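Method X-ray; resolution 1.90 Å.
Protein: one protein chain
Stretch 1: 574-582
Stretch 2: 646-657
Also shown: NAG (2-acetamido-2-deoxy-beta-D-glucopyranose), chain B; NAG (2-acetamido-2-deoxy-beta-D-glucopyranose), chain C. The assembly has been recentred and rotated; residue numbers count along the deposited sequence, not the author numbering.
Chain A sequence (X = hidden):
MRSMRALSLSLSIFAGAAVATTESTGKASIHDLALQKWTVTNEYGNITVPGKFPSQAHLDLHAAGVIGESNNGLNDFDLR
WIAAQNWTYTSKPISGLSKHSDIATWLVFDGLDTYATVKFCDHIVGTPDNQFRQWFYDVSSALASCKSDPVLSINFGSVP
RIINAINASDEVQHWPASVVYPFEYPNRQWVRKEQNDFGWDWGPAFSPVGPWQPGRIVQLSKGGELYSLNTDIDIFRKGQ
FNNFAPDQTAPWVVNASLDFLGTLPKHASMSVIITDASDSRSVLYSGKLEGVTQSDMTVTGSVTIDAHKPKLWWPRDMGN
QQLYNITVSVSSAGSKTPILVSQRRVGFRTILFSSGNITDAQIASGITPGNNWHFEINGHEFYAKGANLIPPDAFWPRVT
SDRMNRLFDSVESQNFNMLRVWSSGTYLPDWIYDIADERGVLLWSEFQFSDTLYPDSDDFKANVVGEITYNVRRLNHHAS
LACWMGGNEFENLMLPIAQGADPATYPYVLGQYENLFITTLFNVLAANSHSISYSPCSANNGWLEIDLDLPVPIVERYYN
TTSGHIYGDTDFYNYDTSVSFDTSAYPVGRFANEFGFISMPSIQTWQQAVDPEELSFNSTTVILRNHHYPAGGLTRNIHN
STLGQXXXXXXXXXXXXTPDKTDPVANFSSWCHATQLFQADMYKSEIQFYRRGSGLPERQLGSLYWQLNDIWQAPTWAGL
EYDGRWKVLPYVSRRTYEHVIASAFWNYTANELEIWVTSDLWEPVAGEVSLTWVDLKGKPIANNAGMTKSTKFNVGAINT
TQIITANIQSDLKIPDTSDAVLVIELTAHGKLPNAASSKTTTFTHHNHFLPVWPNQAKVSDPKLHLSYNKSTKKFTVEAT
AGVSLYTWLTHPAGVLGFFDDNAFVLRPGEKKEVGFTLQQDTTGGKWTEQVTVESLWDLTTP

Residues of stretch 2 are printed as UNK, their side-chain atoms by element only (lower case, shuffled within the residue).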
# COMPACT_ATOMS: atom_id res chain seq x y z
N ASN A 574 -21.37 27.33 3.26
CA ASN A 574 -20.49 28.40 3.69
C ASN A 574 -19.23 27.81 4.34
O ASN A 574 -19.30 27.13 5.35
CB ASN A 574 -21.27 29.32 4.64
CG ASN A 574 -20.54 30.60 4.94
OD1 ASN A 574 -19.31 30.63 5.01
ND2 ASN A 574 -21.30 31.68 5.13
N TYR A 575 -18.07 28.07 3.73
CA TYR A 575 -16.79 27.46 4.14
C TYR A 575 -15.94 28.44 4.99
O TYR A 575 -14.78 28.17 5.35
CB TYR A 575 -16.03 26.97 2.91
CG TYR A 575 -16.71 25.81 2.18
CD1 TYR A 575 -16.79 24.56 2.76
CD2 TYR A 575 -17.27 25.98 0.92
CE1 TYR A 575 -17.42 23.50 2.14
CE2 TYR A 575 -17.90 24.92 0.27
CZ TYR A 575 -17.97 23.67 0.89
OH TYR A 575 -18.59 22.59 0.30
N ASP A 576 -16.56 29.55 5.37
CA ASP A 576 -15.97 30.48 6.29
C ASP A 576 -16.16 29.96 7.71
O ASP A 576 -17.24 30.10 8.28
CB ASP A 576 -16.65 31.85 6.12
CG ASP A 576 -16.14 32.90 7.10
OD1 ASP A 576 -15.24 32.62 7.91
OD2 ASP A 576 -16.68 34.03 7.05
N THR A 577 -15.08 29.43 8.30
CA THR A 577 -15.18 28.72 9.58
C THR A 577 -15.52 29.62 10.76
O THR A 577 -15.84 29.12 11.80
CB THR A 577 -13.92 27.96 9.94
OG1 THR A 577 -12.82 28.89 10.08
CG2 THR A 577 -13.63 26.91 8.86
N SER A 578 -15.43 30.94 10.59
CA SER A 578 -15.81 31.87 11.66
C SER A 578 -17.33 31.99 11.91
O SER A 578 -17.74 32.52 12.94
CB SER A 578 -15.25 33.27 11.39
OG SER A 578 -15.88 33.83 10.26
N VAL A 579 -18.17 31.55 10.97
CA VAL A 579 -19.61 31.59 11.18
C VAL A 579 -20.29 30.22 11.21
O VAL A 579 -21.54 30.14 11.24
CB VAL A 579 -20.32 32.46 10.12
CG1 VAL A 579 -19.84 33.91 10.22
CG2 VAL A 579 -20.11 31.91 8.72
N SER A 580 -19.49 29.14 11.20
CA SER A 580 -20.03 27.80 11.07
C SER A 580 -21.08 27.41 12.09
O SER A 580 -21.96 26.64 11.79
CB SER A 580 -18.87 26.78 11.12
OG SER A 580 -17.95 27.02 10.05
N PHE A 581 -20.96 27.91 13.31
CA PHE A 581 -21.89 27.61 14.40
C PHE A 581 -22.79 28.80 14.73
O PHE A 581 -23.40 28.84 15.79
CB PHE A 581 -21.09 27.20 15.62
CG PHE A 581 -20.29 25.94 15.38
CD1 PHE A 581 -20.94 24.73 15.28
CD2 PHE A 581 -18.92 25.98 15.22
CE1 PHE A 581 -20.21 23.55 15.03
CE2 PHE A 581 -18.19 24.80 14.98
CZ PHE A 581 -18.86 23.61 14.88
N ASP A 582 -22.85 29.73 13.82
CA ASP A 582 -23.66 30.94 13.99
C ASP A 582 -24.98 30.79 13.26
O ASP A 582 -25.06 30.96 12.04
CB ASP A 582 -22.89 32.12 13.42
CG ASP A 582 -23.64 33.43 13.63
OD1 ASP A 582 -24.80 33.35 14.09
OD2 ASP A 582 -23.07 34.48 13.32
N UNK A 646 -6.79 23.26 3.41
CA UNK A 646 -6.77 24.45 4.26
C UNK A 646 -8.09 24.65 5.01
O UNK A 646 -8.08 25.01 6.18
c UNK A 646 -6.64 27.01 4.23
c UNK A 646 -4.93 25.61 3.05
c UNK A 646 -6.39 25.71 3.45
N UNK A 647 -9.21 24.44 4.34
CA UNK A 647 -10.52 24.55 5.02
C UNK A 647 -10.59 23.63 6.23
O UNK A 647 -10.98 24.01 7.33
o UNK A 647 -13.47 23.89 1.99
c UNK A 647 -12.97 25.04 1.99
o UNK A 647 -13.29 25.90 1.13
c UNK A 647 -11.97 25.43 3.09
c UNK A 647 -11.68 24.29 4.07
N UNK A 648 -10.16 22.37 6.07
CA UNK A 648 -10.24 21.49 7.19
C UNK A 648 -9.30 21.93 8.30
O UNK A 648 -9.64 21.83 9.49
c UNK A 648 -9.19 18.09 4.42
s UNK A 648 -10.51 17.69 5.51
c UNK A 648 -10.94 19.47 5.80
c UNK A 648 -9.91 20.04 6.72
N UNK A 649 -8.12 22.42 7.94
CA UNK A 649 -7.09 22.78 8.91
C UNK A 649 -7.55 23.96 9.74
O UNK A 649 -7.38 23.97 10.96
c UNK A 649 -5.73 23.13 8.24
c UNK A 649 -4.61 23.37 9.26
o UNK A 649 -5.31 22.06 7.40
N UNK A 650 -8.14 24.94 9.09
CA UNK A 650 -8.62 26.12 9.79
C UNK A 650 -9.80 25.82 10.76
O UNK A 650 -9.89 26.39 11.86
c UNK A 650 -7.94 27.94 8.00
c UNK A 650 -6.87 28.58 8.89
c UNK A 650 -9.01 27.20 8.82
c UNK A 650 -8.58 28.99 7.11
N UNK A 651 -10.70 24.94 10.30
CA UNK A 651 -11.82 24.49 11.09
C UNK A 651 -11.35 23.91 12.43
O UNK A 651 -11.84 24.32 13.48
c UNK A 651 -12.63 23.46 10.31
N UNK A 652 -10.44 22.95 12.37
CA UNK A 652 -9.87 22.35 13.55
C UNK A 652 -9.17 23.39 14.43
O UNK A 652 -9.40 23.43 15.61
c UNK A 652 -8.85 21.24 13.21
c UNK A 652 -9.53 20.06 12.55
c UNK A 652 -8.16 20.79 14.47
N UNK A 653 -8.32 24.23 13.82
CA UNK A 653 -7.50 25.15 14.59
C UNK A 653 -8.38 26.12 15.33
O UNK A 653 -8.06 26.50 16.43
c UNK A 653 -6.51 25.91 13.71
o UNK A 653 -4.90 26.86 11.65
o UNK A 653 -3.44 25.25 11.86
c UNK A 653 -4.51 25.78 12.15
c UNK A 653 -5.34 25.07 13.21
N UNK A 654 -9.50 26.47 14.74
CA UNK A 654 -10.39 27.49 15.34
C UNK A 654 -11.19 26.95 16.52
O UNK A 654 -11.49 27.71 17.44
c UNK A 654 -13.15 29.71 13.77
c UNK A 654 -11.33 28.06 14.31
n UNK A 654 -11.72 32.71 12.18
c UNK A 654 -12.23 29.16 14.86
n UNK A 654 -12.47 30.65 12.87
c UNK A 654 -12.36 31.97 13.07
n UNK A 654 -12.86 32.56 14.15
N UNK A 655 -11.49 25.64 16.51
CA UNK A 655 -12.47 25.08 17.44
C UNK A 655 -12.02 23.90 18.29
O UNK A 655 -12.53 23.74 19.41
c UNK A 655 -15.16 27.09 14.15
c UNK A 655 -13.74 24.66 16.67
o UNK A 655 -16.51 29.01 14.36
c UNK A 655 -15.84 27.97 14.95
c UNK A 655 -15.87 27.80 16.31
c UNK A 655 -14.49 26.03 14.71
c UNK A 655 -15.18 26.73 16.87
c UNK A 655 -14.48 25.83 16.07
N UNK A 656 -11.08 23.10 17.79
CA UNK A 656 -10.72 21.82 18.43
C UNK A 656 -9.25 21.68 18.79
O UNK A 656 -8.38 22.26 18.16
c UNK A 656 -13.42 19.94 18.26
c UNK A 656 -15.39 20.69 17.11
c UNK A 656 -14.82 19.95 18.14
c UNK A 656 -11.14 20.66 17.53
c UNK A 656 -14.61 21.39 16.21
c UNK A 656 -13.23 21.36 16.35
o UNK A 656 -16.75 20.76 16.94
c UNK A 656 -12.62 20.62 17.36
N UNK A 657 -8.94 20.85 19.80
CA UNK A 657 -7.52 20.77 20.13
C UNK A 657 -6.76 20.34 18.88
O UNK A 657 -7.31 19.60 18.10
c UNK A 657 -8.87 19.69 21.80
c UNK A 657 -9.75 19.96 20.63
c UNK A 657 -7.48 19.72 21.24
C1 NAG B . -1.51 21.63 5.01
C2 NAG B . -1.53 22.25 6.39
C3 NAG B . -2.08 23.68 6.39
C4 NAG B . -1.50 24.57 5.28
C5 NAG B . -1.59 23.80 4.00
C6 NAG B . -1.01 24.57 2.82
C7 NAG B . -1.83 20.70 8.25
C8 NAG B . -2.79 20.01 9.19
N2 NAG B . -2.34 21.48 7.31
O3 NAG B . -1.85 24.28 7.64
O4 NAG B . -2.22 25.76 5.12
O5 NAG B . -0.93 22.56 4.11
O6 NAG B . 0.36 24.87 3.05
O7 NAG B . -0.61 20.54 8.41
C1 NAG C . -1.77 26.86 5.91
C2 NAG C . -2.21 28.14 5.20
C3 NAG C . -1.93 29.38 6.01
C4 NAG C . -2.48 29.22 7.41
C5 NAG C . -1.94 27.95 8.03
C6 NAG C . -2.54 27.72 9.41
C7 NAG C . -2.16 28.40 2.76
C8 NAG C . -1.29 28.44 1.54
N2 NAG C . -1.53 28.23 3.93
O3 NAG C . -2.58 30.45 5.40
O4 NAG C . -2.12 30.34 8.20
O5 NAG C . -2.27 26.83 7.22
O6 NAG C . -2.16 26.43 9.85
O7 NAG C . -3.38 28.55 2.64
O HOH W 1 -10.21 30.84 10.59
O HOH W 2 -19.22 30.01 14.51

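Position 646 has three side-chain carbons, one carrying the other two. They are out of reach of stretch 1 and lie against the two sugars. A fork at the first carbon with no oxygen is valine, V646.

Position 647 has three carbons in a row, the third carrying two oxygens. Its CB points toward stretch 1, and one of the oxygens comes against Y575. That is a carboxylate on a two-carbon arm, so E647. Its OE2 comes within 3.4 Å of Y575 CB. Both carboxylate oxygens are hydrogen-bonded elsewhere in the structure.

Position 648 is an unbranched chain of two carbons, a sulfur and a final carbon. The sulfur inside the chain makes it methionine. M648 is buried and points away from stretch 1.

Position 649 has one carbon carrying an oxygen and a carbon. This is threonine, T649. Its OG1 accepts a hydrogen bond from N2 of the chain B NAG at 3.0 Å.

Position 650 has four carbons, forked at the second. It points toward stretch 1 but only grazes T577. The fork gives leucine. L650 CB is 4.4 Å from T577 OG1.

Position 651 has a single side-chain carbon, which touches the T577 methyl. It is alanine. A651 CB lies 3.9 Å from T577 CG2, and its CA is 3.8 Å from the same methyl. The small side chain leaves the helix backbone within reach of T577.

Position 652 repeats the pattern of three carbons, one carrying two. It is V652, buried and out of reach of stretch 1.

Position 653 again has three carbons ending in two oxygens. It is E653, out of reach of stretch 1. Its OE2 accepts a hydrogen bond from O6 of the chain C NAG at 2.7 Å.

Position 654 has three carbons, a nitrogen, and a carbon carrying two more nitrogens. The group at its end meets T577 and S578. This guanidinium identifies R654. S578 CB sits over one face of the group, 3.6 Å from R654 CZ. T577 OG1 lies at its edge, 3.3 Å from R654 NE. R654 NH2 donates to water 1 at 2.9 Å.

Position 655 has one carbon, then a six-carbon ring bearing an oxygen. The oxygen reaches the T577 carbonyl, and the ring meets F581. It is tyrosine. Y655 OH donates a hydrogen bond to T577 O at 2.6 Å. It also accepts one from water 2, at 2.9 Å from the water oxygen.

Position 656 has the same phenol ring. Its CB points sideways, but the ring end comes nearer and its oxygen approaches F581. It is Y656, the first residue to leave the helix, with OH 4.1 Å from F581 CZ.

Position 657 has three carbons closing a ring onto the backbone nitrogen. It is P657, without contact to stretch 1.

The contact sets one side of a helix against a loop with two type I turns. T577 packs its methyl on A651, while its carbonyl receives the Y655 hydroxyl. F581 turns its edge to the face of Y655, with ring centroids 4.9 Å apart and planes at 85°. Water 2 accepts from F581 N at 3.0 Å, so it links that backbone to the Y655 hydroxyl.

Stretch 2, residues 646-657: VEMTLAVERYYP
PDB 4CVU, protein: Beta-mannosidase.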